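Local structure of alpha-L-rhamnosidase (Aspergillus terreus, 6GSZ) at residues Val359-Glu364 / Gly749-Gly754; Ile43-Ala48 / Val65-Ser70; Val202-Gly207 / Leu227-Leu232; Val568-Arg573 / Ala634-Glu639; Phe830-Glu835 / Val844-Lys849. The protein probably hydrolyses alpha-L-rhamnosides, releasing their terminal non-reducing alpha-L-rhamnose residues. One frame throughout, in Å; residues are numbered along the deposited sequence. Where two conformers were deposited one is given.

Contact 1: residues Val359-Glu364 / Gly749-Gly754; sequences VMENGE and GSINPG
Glu361, at the end of a beta hairpin, reaches across to Ile751 and Ser750, which lie in a loop between helices 727-732 and 768-775. Its CG stands anti to the backbone N (chi1 -169°) and the chain runs on extended, carrying the carboxylate over the Ile751 peptide. There Ile751 N donates to Glu361 OE2 at 2.9 Å. The bond is nearly straight (N-H...O 168°), but the donor comes from above the carboxylate plane, 57° out of it.

Two waters also donate to OE2. One goes on to Ile751 O, 2.8 Å from that water; the other is hydrogen-bonded to Ser750 OG. OE2 thus accepts from three donors, which would help to stabilise a negative charge there. A third water spans the backbones, donating to both Met360 O and Gly749 O.

The hairpin closes in a type I' turn from Glu361 to Glu364, with Glu361 N bound to Glu364 O at 2.9 Å and Glu364 N to Glu361 O at 3.2 Å. The turn links the end of strand 351-361 to the short strand 364-365, in the concanavalin-like domain, whereas the partner loop belongs to the six-hairpin glycosidase domain, making this an interdomain contact.

Beside the polar bridge, Val359 CG2 and Ile751 CD1 meet tip to tip, 3.6 Å apart; the same isoleucine methyl lies 3.6 Å from Glu361 OE1, the other carboxylate oxygen. Beyond Ile751, Asn752 OD1 accepts from Gly754 N at 2.8 Å in an Asx turn, and Arg368 hydrogen-bonds to the carbonyls of Asn752 and Gly754. Ser750 touches an N-acetylglucosamine of an attached glycan.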
# COMPACT_ATOMS: atom_id res chain seq x y z
N VAL A 359 -13.64 -17.85 2.92
CA VAL A 359 -13.83 -18.95 3.88
C VAL A 359 -14.98 -19.83 3.41
O VAL A 359 -15.77 -19.46 2.52
CB VAL A 359 -14.12 -18.43 5.30
CG1 VAL A 359 -12.96 -17.62 5.84
CG2 VAL A 359 -15.43 -17.66 5.37
N MET A 360 -15.04 -20.99 4.05
CA MET A 360 -16.15 -21.89 3.98
C MET A 360 -17.00 -21.69 5.24
O MET A 360 -16.48 -21.32 6.32
CB MET A 360 -15.67 -23.34 3.94
CG MET A 360 -14.70 -23.68 2.86
SD MET A 360 -15.51 -23.67 1.25
CE MET A 360 -16.51 -25.16 1.31
N GLU A 361 -18.28 -21.99 5.13
CA GLU A 361 -19.16 -22.01 6.28
C GLU A 361 -20.28 -23.02 6.02
O GLU A 361 -20.90 -23.01 4.96
CB GLU A 361 -19.75 -20.62 6.53
CG GLU A 361 -20.46 -20.51 7.87
CD GLU A 361 -21.25 -19.26 8.18
OE1 GLU A 361 -21.69 -18.53 7.22
OE2 GLU A 361 -21.42 -18.99 9.43
N ASN A 362 -20.56 -23.88 7.01
CA ASN A 362 -21.67 -24.82 6.85
C ASN A 362 -21.44 -25.70 5.61
O ASN A 362 -22.41 -26.15 4.97
CB ASN A 362 -23.02 -24.07 6.77
CG ASN A 362 -23.35 -23.37 8.07
OD1 ASN A 362 -22.80 -23.72 9.12
ND2 ASN A 362 -24.21 -22.37 8.03
N GLY A 363 -20.17 -26.00 5.32
CA GLY A 363 -19.80 -26.97 4.27
C GLY A 363 -19.88 -26.41 2.85
O GLY A 363 -19.73 -27.17 1.91
N GLU A 364 -20.12 -25.10 2.69
CA GLU A 364 -20.16 -24.45 1.36
C GLU A 364 -19.35 -23.14 1.39
O GLU A 364 -19.11 -22.54 2.45
CB GLU A 364 -21.59 -24.08 0.95
CG GLU A 364 -22.59 -25.23 1.05
CD GLU A 364 -22.44 -26.31 -0.02
OE1 GLU A 364 -21.77 -26.05 -1.05
OE2 GLU A 364 -23.01 -27.41 0.20
N GLY A 749 -16.37 -22.37 13.98
CA GLY A 749 -16.22 -22.25 12.54
C GLY A 749 -17.26 -21.35 11.92
O GLY A 749 -17.16 -21.08 10.73
N SER A 750 -18.29 -20.95 12.68
CA SER A 750 -19.32 -20.03 12.18
C SER A 750 -18.74 -18.63 12.00
O SER A 750 -17.88 -18.21 12.78
CB SER A 750 -20.49 -19.97 13.11
OG SER A 750 -21.20 -21.19 13.05
N ILE A 751 -19.23 -17.91 10.98
CA ILE A 751 -18.82 -16.54 10.73
C ILE A 751 -19.55 -15.64 11.74
O ILE A 751 -20.67 -15.88 12.10
CB ILE A 751 -19.06 -16.13 9.26
CG1 ILE A 751 -18.27 -17.04 8.31
CG2 ILE A 751 -18.74 -14.66 9.01
CD1 ILE A 751 -18.57 -16.77 6.82
N ASN A 752 -18.84 -14.59 12.20
CA ASN A 752 -19.43 -13.59 13.06
C ASN A 752 -20.76 -13.14 12.46
O ASN A 752 -20.84 -12.90 11.26
CB ASN A 752 -18.48 -12.41 13.20
CG ASN A 752 -18.91 -11.44 14.27
OD1 ASN A 752 -19.92 -10.74 14.15
ND2 ASN A 752 -18.12 -11.39 15.34
N PRO A 753 -21.84 -12.99 13.26
CA PRO A 753 -23.14 -12.60 12.71
C PRO A 753 -23.20 -11.16 12.20
O PRO A 753 -24.11 -10.79 11.48
CB PRO A 753 -24.10 -12.82 13.88
CG PRO A 753 -23.23 -12.58 15.12
CD PRO A 753 -21.89 -13.22 14.73
N GLY A 754 -22.20 -10.35 12.55
CA GLY A 754 -22.19 -9.00 12.09
C GLY A 754 -22.18 -8.92 10.57
O GLY A 754 -21.45 -9.64 9.92
O HOH W 1 -15.86 -22.29 8.82
O HOH W 2 -22.72 -16.62 10.33
O HOH W 3 -22.98 -20.76 11.05

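Contact 2: residues Ile43-Ala48 / Val65-Ser70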
# COMPACT_ATOMS: atom_id res chain seq x y z
N ILE A 43 28.34 11.81 -9.77
CA ILE A 43 27.20 11.42 -10.61
C ILE A 43 27.58 11.73 -12.06
O ILE A 43 27.87 12.87 -12.40
CB ILE A 43 25.90 12.14 -10.22
CG1 ILE A 43 25.53 11.90 -8.77
CG2 ILE A 43 24.79 11.69 -11.16
CD1 ILE A 43 24.31 12.66 -8.26
N GLU A 44 27.55 10.69 -12.90
CA GLU A 44 27.76 10.78 -14.35
C GLU A 44 26.39 10.88 -15.02
O GLU A 44 25.53 10.02 -14.81
CB GLU A 44 28.51 9.55 -14.84
CG GLU A 44 28.83 9.57 -16.34
CD GLU A 44 29.30 8.19 -16.78
OE1 GLU A 44 30.52 8.02 -16.99
OE2 GLU A 44 28.45 7.27 -16.82
N VAL A 45 26.21 11.94 -15.80
CA VAL A 45 25.00 12.13 -16.58
C VAL A 45 25.34 12.16 -18.07
O VAL A 45 26.07 13.06 -18.53
CB VAL A 45 24.27 13.41 -16.15
CG1 VAL A 45 22.96 13.58 -16.92
CG2 VAL A 45 24.05 13.43 -14.64
N LYS A 46 24.78 11.20 -18.82
CA LYS A 46 25.01 11.10 -20.28
C LYS A 46 23.73 11.47 -21.04
O LYS A 46 22.68 10.88 -20.76
CB LYS A 46 25.50 9.68 -20.64
CG LYS A 46 25.73 9.42 -22.12
CD LYS A 46 26.89 10.19 -22.70
CE LYS A 46 27.14 9.84 -24.16
NZ LYS A 46 26.22 10.58 -25.05
N ARG A 47 23.81 12.43 -21.96
CA ARG A 47 22.76 12.81 -22.86
C ARG A 47 23.20 12.41 -24.26
O ARG A 47 24.36 12.59 -24.55
CB ARG A 47 22.57 14.33 -22.79
CG ARG A 47 21.58 14.73 -21.73
CD ARG A 47 21.36 16.24 -21.72
NE ARG A 47 20.30 16.58 -20.77
CZ ARG A 47 20.50 17.01 -19.55
NH1 ARG A 47 21.68 16.83 -18.96
NH2 ARG A 47 19.54 17.66 -18.93
N ALA A 48 22.26 11.86 -25.05
CA ALA A 48 22.57 11.45 -26.41
C ALA A 48 23.30 12.61 -27.11
O ALA A 48 22.83 13.83 -26.94
CB ALA A 48 21.29 11.00 -27.10
N VAL A 65 19.64 13.22 -2.87
CA VAL A 65 20.55 14.33 -3.15
C VAL A 65 20.06 15.05 -4.40
O VAL A 65 19.24 14.52 -5.15
CB VAL A 65 22.01 13.86 -3.32
CG1 VAL A 65 22.44 12.93 -2.17
CG2 VAL A 65 22.25 13.20 -4.67
N PRO A 66 20.49 16.30 -4.66
CA PRO A 66 19.99 17.03 -5.80
C PRO A 66 20.37 16.48 -7.18
O PRO A 66 21.39 15.84 -7.36
CB PRO A 66 20.60 18.43 -5.64
CG PRO A 66 20.97 18.51 -4.18
CD PRO A 66 21.41 17.09 -3.83
N TRP A 67 19.42 16.64 -8.12
CA TRP A 67 19.78 16.44 -9.53
C TRP A 67 20.93 17.39 -9.88
O TRP A 67 20.79 18.57 -9.63
CB TRP A 67 18.55 16.72 -10.38
CG TRP A 67 18.79 16.61 -11.85
CD1 TRP A 67 18.85 17.64 -12.76
CD2 TRP A 67 19.05 15.40 -12.58
NE1 TRP A 67 19.13 17.14 -14.01
CE2 TRP A 67 19.25 15.78 -13.93
CE3 TRP A 67 19.15 14.06 -12.22
CZ2 TRP A 67 19.56 14.84 -14.91
CZ3 TRP A 67 19.45 13.13 -13.19
CH2 TRP A 67 19.65 13.53 -14.52
N PRO A 68 22.04 16.89 -10.40
CA PRO A 68 23.22 17.76 -10.59
C PRO A 68 23.34 18.47 -11.94
O PRO A 68 24.20 19.30 -12.14
CB PRO A 68 24.38 16.76 -10.46
CG PRO A 68 23.80 15.48 -11.06
CD PRO A 68 22.36 15.46 -10.57
N SER A 69 22.49 18.11 -12.89
CA SER A 69 22.63 18.61 -14.28
C SER A 69 21.54 19.66 -14.55
O SER A 69 20.81 20.11 -13.64
CB SER A 69 22.62 17.41 -15.23
OG SER A 69 22.77 17.78 -16.60
N SER A 70 21.47 20.13 -15.80
CA SER A 70 20.38 21.01 -16.18
C SER A 70 19.07 20.21 -16.15
O SER A 70 19.07 18.98 -16.24
CB SER A 70 20.61 21.61 -17.54
OG SER A 70 20.86 20.57 -18.45
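The Arg47 guanidinium meets Ser69 and Ser70 at its edge, close to its own plane. NH1 donates to Ser69 OG at 2.8 Å, and NH2 to Ser70 O at 3.0 Å; the side chain, extended from CG to NE, spans the gap to reach them. The Trp67 indole is engaged on one face by Pro68 CD and Ser69 N, both displaced toward its rim, and Ser70 C lies at its edge. In the ring plane, Trp67 NE1 donates to Ser70 O at 2.9 Å (165°). Ser70 O therefore holds two donors, Arg47 NH2 and Trp67 NE1, which arrive from opposite faces of its carbonyl plane and fix that peptide between a cation and an indole. NE of Arg47 forms a salt bridge with Glu76, so the guanidinium is held on a third side as well.

In the N-terminal immunoglobulin-like domain, strand 38-46 runs between strands 53-58 and 78-86. The irregular segment 65-70, which leads from one of those neighbours to the other, lies over a face of this sheet. Alternate residues of the strand turn toward it. Ile43 crosses Pro68 at about a right angle, with CG2 3.9 Å from Pro68 CG, and its CD1 also meets Val65 CG2 at 4.2 Å. Val45 divides its methyls: CG1 approaches Trp67 CH2 obliquely at 4.1 Å, while CG2 rests 4.1 Å from Pro68 CG. Val80 and Phe55 of the flanking strands extend this apolar layer. Where the segment begins, Val65 lies near the calcium ion bound at Asp61 and Val63.

Contact 3: residues Val202-Gly207 / Leu227-Leu232; sequences VTVGEG and LGLLSL
Val202 and Val204 on one strand pack against Leu229 and Leu227 on the other through apolar side-chain contacts. Val202 and Leu229 meet at a slant, and both methyls of the leucine are used: CD1 lies 3.8 Å from Val202 CG1, while CD2 is 4.0 Å from Val202 CG2. Val204 and Leu227 slide past each other in opposite directions, which brings Val204 CG1 to 3.9 Å from Leu227 CB. Val204 CG2 also comes within 4.2 Å of Leu229 CB.

The second kind is methyl against backbone. Leu227 has CG anti to its carbonyl carbon (chi1 -59°) and CD1 anti to CA; CD1 ends 3.4 Å from Val204 O, and CD2 reaches past the strand end, 3.5 Å from Glu206 CA. In the reverse sense, Val204 CG1 packs against Gly228 O at 3.7 Å.

Of Glu206 the backbone and CB meet Leu227; no polar side-chain atom bonds across. Its carboxylate turns away, where OE1 accepts from His129 N and is hydrogen-bonded to Thr128 OG1, so OE1 has its hydrogen-bond partners outside the two segments.

The strand axes pass 7.7 Å apart at 137°, a distance and angle of sheets laid face to face rather than of paired neighbours. Strand 196-205 is hydrogen-bonded between 132-140 and 156-161 in one sheet of the N-terminal rhamnosidase domain, and strand 228-237 between 144-154 and 242-246 in another. Together they form a beta sandwich, its interior continued by Ile151 and Ala153 of strand 144-154 and by Phe134 of strand 132-140.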
# COMPACT_ATOMS: atom_id res chain seq x y z
N VAL A 202 -7.00 -0.73 -27.85
CA VAL A 202 -7.08 -0.54 -26.41
C VAL A 202 -8.48 -0.94 -25.95
O VAL A 202 -9.50 -0.50 -26.56
CB VAL A 202 -6.81 0.92 -25.99
CG1 VAL A 202 -6.74 1.00 -24.46
CG2 VAL A 202 -5.52 1.46 -26.60
N THR A 203 -8.58 -1.77 -24.93
CA THR A 203 -9.84 -2.06 -24.30
C THR A 203 -9.98 -1.23 -23.05
O THR A 203 -9.02 -1.17 -22.24
CB THR A 203 -9.99 -3.54 -23.95
OG1 THR A 203 -9.78 -4.35 -25.11
CG2 THR A 203 -11.37 -3.82 -23.38
N VAL A 204 -11.11 -0.56 -22.87
CA VAL A 204 -11.42 0.26 -21.72
C VAL A 204 -12.59 -0.32 -20.97
O VAL A 204 -13.62 -0.57 -21.56
CB VAL A 204 -11.66 1.73 -22.07
CG1 VAL A 204 -12.06 2.57 -20.85
CG2 VAL A 204 -10.44 2.32 -22.75
N GLY A 205 -12.44 -0.50 -19.66
CA GLY A 205 -13.46 -0.90 -18.71
C GLY A 205 -13.78 0.17 -17.70
O GLY A 205 -13.08 1.19 -17.65
N GLU A 206 -14.85 -0.02 -16.90
CA GLU A 206 -15.38 1.09 -16.09
C GLU A 206 -14.48 1.37 -14.86
O GLU A 206 -14.43 2.51 -14.42
CB GLU A 206 -16.82 0.80 -15.69
CG GLU A 206 -17.00 -0.38 -14.77
CD GLU A 206 -18.41 -0.73 -14.40
OE1 GLU A 206 -19.34 -0.30 -15.13
OE2 GLU A 206 -18.58 -1.50 -13.40
N GLY A 207 -13.91 0.34 -14.26
CA GLY A 207 -13.14 0.53 -13.04
C GLY A 207 -13.90 1.30 -11.98
O GLY A 207 -15.08 1.07 -11.69
N LEU A 227 -17.20 5.53 -20.85
CA LEU A 227 -15.83 5.04 -20.96
C LEU A 227 -15.04 5.90 -21.95
O LEU A 227 -15.53 6.24 -23.01
CB LEU A 227 -15.82 3.59 -21.45
CG LEU A 227 -16.57 2.60 -20.58
CD1 LEU A 227 -16.48 1.19 -21.11
CD2 LEU A 227 -16.10 2.64 -19.17
N GLY A 228 -13.82 6.28 -21.57
CA GLY A 228 -12.99 7.15 -22.37
C GLY A 228 -11.54 6.73 -22.41
O GLY A 228 -11.05 6.12 -21.45
N LEU A 229 -10.85 7.10 -23.49
CA LEU A 229 -9.43 6.75 -23.70
C LEU A 229 -8.68 8.03 -24.07
O LEU A 229 -9.10 8.80 -24.93
CB LEU A 229 -9.34 5.78 -24.89
CG LEU A 229 -7.93 5.46 -25.38
CD1 LEU A 229 -7.12 4.75 -24.31
CD2 LEU A 229 -7.96 4.69 -26.66
N LEU A 230 -7.51 8.25 -23.44
CA LEU A 230 -6.56 9.26 -23.90
C LEU A 230 -5.25 8.55 -24.21
O LEU A 230 -4.69 7.87 -23.31
CB LEU A 230 -6.35 10.29 -22.78
CG LEU A 230 -5.33 11.41 -23.10
CD1 LEU A 230 -5.83 12.28 -24.28
CD2 LEU A 230 -5.05 12.26 -21.87
N SER A 231 -4.68 8.79 -25.39
CA SER A 231 -3.49 8.05 -25.84
C SER A 231 -2.65 8.96 -26.75
O SER A 231 -3.21 9.61 -27.62
CB SER A 231 -3.93 6.78 -26.55
OG SER A 231 -2.84 5.96 -26.97
N LEU A 232 -1.34 8.95 -26.59
CA LEU A 232 -0.45 9.55 -27.55
C LEU A 232 0.73 8.60 -27.76
O LEU A 232 1.45 8.29 -26.80
CB LEU A 232 0.05 10.91 -27.05
CG LEU A 232 0.97 11.65 -28.03
CD1 LEU A 232 0.20 12.02 -29.30
CD2 LEU A 232 1.64 12.86 -27.34

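Contact 4: residues Val568-Arg573 / Ala634-Glu639; sequences VGLWDR and AKLTKE
Leu570 and Val568, in the loop between helices 545-562 and 598-619, pack against Leu636 and Glu639 in a loop-on-helix contact within the six-hairpin glycosidase domain. Leu636 and Glu639 are three residues apart on helix 623-644 and so project from the same side of it.

Leu570 lies across both. Its CD1 reaches 3.7 Å from Glu639 CB and 3.6 Å from Glu639 O, while CD2 is 4.2 Å from Leu636 CD2. Leu636 in turn points its methyls at the loop backbone: CD2 is 3.4 Å from Val568 O and 3.7 Å from Gly569 O. Gly569, with a positive phi of 99°, carries no side chain, and the leucine methyl can come close to its backbone.

The Glu639 chain bends at chi2 (-58°), which brings CD back against Val568, 3.7 Å from Val568 CB. OE1 lies 3.6 Å from Val568 CG2, so towards the loop the carboxylate is met by the Val568 side chain and not by a hydrogen-bond donor. A long, weak ion pair links OE1 to Lys642.

Outside the interface the loop is tied by polar bonds: Arg565 donates to Gly569 O, and Asp603 of helix 598-619 accepts from Trp571 N and pairs with Arg573. The chemistry implies that loop and helix are joined here by van der Waals contact, with the aliphatic part of the acid serving as apolar surface; the distant Lys642 can probably offset a charge on OE1 only in part.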
# COMPACT_ATOMS: atom_id res chain seq x y z
N VAL A 568 -12.76 24.72 25.79
CA VAL A 568 -11.38 24.69 26.33
C VAL A 568 -10.41 24.06 25.31
O VAL A 568 -9.27 23.85 25.62
CB VAL A 568 -11.30 23.95 27.67
CG1 VAL A 568 -12.13 24.65 28.74
CG2 VAL A 568 -11.68 22.48 27.57
N GLY A 569 -10.86 23.76 24.10
CA GLY A 569 -9.97 23.34 23.03
C GLY A 569 -9.89 21.83 22.79
O GLY A 569 -9.12 21.41 21.90
N LEU A 570 -10.59 21.02 23.61
CA LEU A 570 -10.67 19.59 23.36
C LEU A 570 -11.78 19.36 22.32
O LEU A 570 -12.31 20.33 21.78
CB LEU A 570 -10.89 18.83 24.67
CG LEU A 570 -9.73 18.92 25.68
CD1 LEU A 570 -10.11 18.22 26.99
CD2 LEU A 570 -8.44 18.34 25.10
N TRP A 571 -12.07 18.10 22.03
CA TRP A 571 -13.10 17.80 21.07
C TRP A 571 -14.48 18.24 21.58
O TRP A 571 -14.84 18.04 22.72
CB TRP A 571 -13.13 16.32 20.74
CG TRP A 571 -12.21 15.88 19.64
CD1 TRP A 571 -10.96 15.35 19.76
CD2 TRP A 571 -12.46 15.93 18.23
NE1 TRP A 571 -10.42 15.07 18.55
CE2 TRP A 571 -11.33 15.39 17.58
CE3 TRP A 571 -13.56 16.32 17.46
CZ2 TRP A 571 -11.26 15.26 16.19
CZ3 TRP A 571 -13.48 16.22 16.09
CH2 TRP A 571 -12.36 15.68 15.47
N ASP A 572 -15.28 18.74 20.64
CA ASP A 572 -16.70 18.98 20.87
C ASP A 572 -17.38 17.64 21.18
O ASP A 572 -17.23 16.66 20.43
CB ASP A 572 -17.29 19.68 19.64
CG ASP A 572 -18.78 19.92 19.65
OD1 ASP A 572 -19.53 19.06 20.14
OD2 ASP A 572 -19.15 20.95 19.12
N ARG A 573 -18.07 17.58 22.32
CA ARG A 573 -18.61 16.31 22.82
C ARG A 573 -19.96 15.95 22.17
O ARG A 573 -20.61 15.01 22.64
CB ARG A 573 -18.68 16.31 24.35
CG ARG A 573 -17.33 16.12 25.04
CD ARG A 573 -16.57 17.39 25.26
NE ARG A 573 -15.55 17.11 26.26
CZ ARG A 573 -14.31 16.68 26.02
NH1 ARG A 573 -13.90 16.47 24.78
NH2 ARG A 573 -13.47 16.47 27.05
N ALA A 634 0.77 21.69 25.86
CA ALA A 634 0.85 21.76 27.30
C ALA A 634 -0.50 22.18 27.89
O ALA A 634 -0.94 21.59 28.88
CB ALA A 634 1.95 22.73 27.70
N LYS A 635 -1.17 23.17 27.29
CA LYS A 635 -2.45 23.65 27.82
C LYS A 635 -3.52 22.55 27.71
O LYS A 635 -4.30 22.31 28.65
CB LYS A 635 -2.87 24.96 27.15
CG LYS A 635 -1.99 26.17 27.47
CD LYS A 635 -1.84 26.51 28.93
N LEU A 636 -3.53 21.84 26.58
CA LEU A 636 -4.53 20.81 26.38
C LEU A 636 -4.23 19.53 27.17
O LEU A 636 -5.14 18.78 27.47
CB LEU A 636 -4.71 20.50 24.90
CG LEU A 636 -5.24 21.63 24.05
CD1 LEU A 636 -5.35 21.18 22.60
CD2 LEU A 636 -6.60 22.08 24.54
N THR A 637 -2.96 19.31 27.54
CA THR A 637 -2.65 18.21 28.40
C THR A 637 -3.34 18.42 29.77
O THR A 637 -3.92 17.50 30.34
CB THR A 637 -1.14 18.04 28.55
OG1 THR A 637 -0.53 17.59 27.34
CG2 THR A 637 -0.83 17.04 29.64
N LYS A 638 -3.28 19.66 30.28
CA LYS A 638 -3.99 20.04 31.52
C LYS A 638 -5.50 19.80 31.37
O LYS A 638 -6.13 19.20 32.25
CB LYS A 638 -3.69 21.49 31.94
CG LYS A 638 -4.45 22.00 33.17
CD LYS A 638 -4.20 23.48 33.49
CE LYS A 638 -5.02 23.96 34.67
NZ LYS A 638 -4.30 24.99 35.45
N GLU A 639 -6.06 20.20 30.21
CA GLU A 639 -7.51 19.99 29.98
C GLU A 639 -7.85 18.49 29.87
O GLU A 639 -8.88 18.05 30.40
CB GLU A 639 -7.99 20.75 28.75
CG GLU A 639 -7.84 22.24 28.83
CD GLU A 639 -8.57 22.89 30.00
OE1 GLU A 639 -9.60 22.31 30.48
OE2 GLU A 639 -8.15 24.00 30.41

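Contact 5: residues Phe830-Glu835 / Val844-Lys849; sequences FHLVAE and VVLPGK
Phe830 leaves its strand at CB with CG anti to the backbone N (chi1 174°), and from CB the ring heads toward Pro847. CG, the first ring atom, is 3.8 Å from Pro847 CG. On one side of the ring CD2 lies 3.6 Å from that same Pro847 CG, and farther out CE2 meets Pro847 CD at 3.5 Å. On the other side CD1 and CE1 also face Pro847 CG, CD1 at 3.9 Å; CZ, at the tip, is 3.8 Å from Pro847 CG. The proline carbon thus sits over the middle of one face, 3.5 Å from the ring centroid and only 9° off the normal, a CH-pi contact. At the rim, near the ring plane, Leu846 CD2 approaches CE2 at 4.4 Å.

Next along the strand to face inward is Leu832, whose CD2 meets Val844 CG1 tip to tip at 4.1 Å and also touches Leu846.

Strand 828-836 is hydrogen-bonded between 810-819 and 859-868, whereas strand 841-845 lies between 787-790 and 853-856. Val868, Leu818 and Pro794 extend the apolar layer around Phe830. Consecutive strands joined across two facing sheets make a beta arch, as expected in the beta sandwich of this C-terminal domain.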
# COMPACT_ATOMS: atom_id res chain seq x y z
N PHE A 830 22.95 -15.00 25.74
CA PHE A 830 22.31 -14.32 24.62
C PHE A 830 23.37 -14.08 23.55
O PHE A 830 24.45 -13.58 23.83
CB PHE A 830 21.70 -13.00 25.10
CG PHE A 830 21.14 -12.12 24.00
CD1 PHE A 830 19.89 -12.39 23.46
CD2 PHE A 830 21.86 -11.05 23.51
CE1 PHE A 830 19.36 -11.59 22.46
CE2 PHE A 830 21.31 -10.24 22.53
CZ PHE A 830 20.07 -10.52 22.00
N HIS A 831 23.03 -14.39 22.31
CA HIS A 831 23.93 -14.24 21.18
C HIS A 831 23.22 -13.41 20.13
O HIS A 831 22.06 -13.71 19.81
CB HIS A 831 24.29 -15.61 20.60
CG HIS A 831 24.69 -16.59 21.65
ND1 HIS A 831 25.97 -16.65 22.19
CD2 HIS A 831 23.96 -17.52 22.29
CE1 HIS A 831 26.01 -17.63 23.09
NE2 HIS A 831 24.78 -18.15 23.19
N LEU A 832 23.92 -12.41 19.58
CA LEU A 832 23.34 -11.53 18.57
C LEU A 832 24.36 -11.25 17.47
O LEU A 832 25.50 -10.84 17.73
CB LEU A 832 22.94 -10.21 19.25
CG LEU A 832 22.55 -9.06 18.33
CD1 LEU A 832 21.25 -9.35 17.59
CD2 LEU A 832 22.39 -7.73 19.09
N VAL A 833 23.91 -11.39 16.22
CA VAL A 833 24.61 -10.90 15.06
C VAL A 833 23.80 -9.75 14.47
O VAL A 833 22.63 -9.95 14.10
CB VAL A 833 24.81 -12.01 14.02
CG1 VAL A 833 25.50 -11.50 12.76
CG2 VAL A 833 25.61 -13.16 14.62
N ALA A 834 24.41 -8.56 14.41
CA ALA A 834 23.75 -7.35 13.95
C ALA A 834 24.50 -6.85 12.72
O ALA A 834 25.70 -6.68 12.76
CB ALA A 834 23.74 -6.31 15.03
N GLU A 835 23.76 -6.66 11.63
CA GLU A 835 24.29 -6.11 10.39
C GLU A 835 23.84 -4.66 10.27
O GLU A 835 22.65 -4.39 10.40
CB GLU A 835 23.73 -6.92 9.25
CG GLU A 835 24.18 -6.54 7.88
CD GLU A 835 23.52 -7.40 6.80
OE1 GLU A 835 22.51 -8.16 7.12
OE2 GLU A 835 23.99 -7.31 5.65
N VAL A 844 23.47 -0.31 19.77
CA VAL A 844 23.09 -1.62 20.18
C VAL A 844 22.87 -1.59 21.69
O VAL A 844 23.78 -1.22 22.45
CB VAL A 844 24.14 -2.66 19.77
CG1 VAL A 844 23.76 -4.06 20.24
CG2 VAL A 844 24.43 -2.61 18.28
N VAL A 845 21.67 -1.93 22.14
CA VAL A 845 21.33 -2.00 23.56
C VAL A 845 21.16 -3.48 23.91
O VAL A 845 20.18 -4.11 23.48
CB VAL A 845 20.04 -1.21 23.85
CG1 VAL A 845 19.68 -1.26 25.33
CG2 VAL A 845 20.13 0.22 23.35
N LEU A 846 22.13 -4.04 24.64
CA LEU A 846 22.07 -5.46 24.92
C LEU A 846 21.08 -5.69 26.05
O LEU A 846 20.89 -4.80 26.89
CB LEU A 846 23.48 -5.98 25.22
CG LEU A 846 24.43 -5.85 24.03
CD1 LEU A 846 25.85 -6.12 24.45
CD2 LEU A 846 24.06 -6.79 22.90
N PRO A 847 20.41 -6.86 26.05
CA PRO A 847 19.33 -7.13 26.98
C PRO A 847 19.78 -7.29 28.43
O PRO A 847 20.95 -7.60 28.69
CB PRO A 847 18.66 -8.42 26.49
CG PRO A 847 19.61 -9.02 25.50
CD PRO A 847 20.56 -7.92 25.05
N GLY A 848 18.80 -7.07 29.32
CA GLY A 848 18.95 -7.31 30.74
C GLY A 848 19.17 -6.03 31.52
O GLY A 848 19.33 -4.94 30.93
N LYS A 849 19.17 -6.19 32.85
CA LYS A 849 19.42 -5.11 33.83
C LYS A 849 20.86 -4.63 33.64
O LYS A 849 21.78 -5.44 33.64
CB LYS A 849 19.22 -5.61 35.27

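In the fold
The five contacts are spread over the whole chain and none touches another. Contacts 2, 3 and 5 belong to three separate beta domains: the centres of 2 and 3 are about 36 Å apart, those of 2 and 5 about 43 Å, and contacts 3 and 5 fall on opposite sides of the chain's centre. Contact 1 closes a loop of 384 residues, within which contact 4 is nested, its centre about 45 Å away. That loop also carries most of the glucose-binding pocket, from Asp460 to Glu740; Met756 and His761 follow just after Gly754. None of the contacts contains a residue of this pocket.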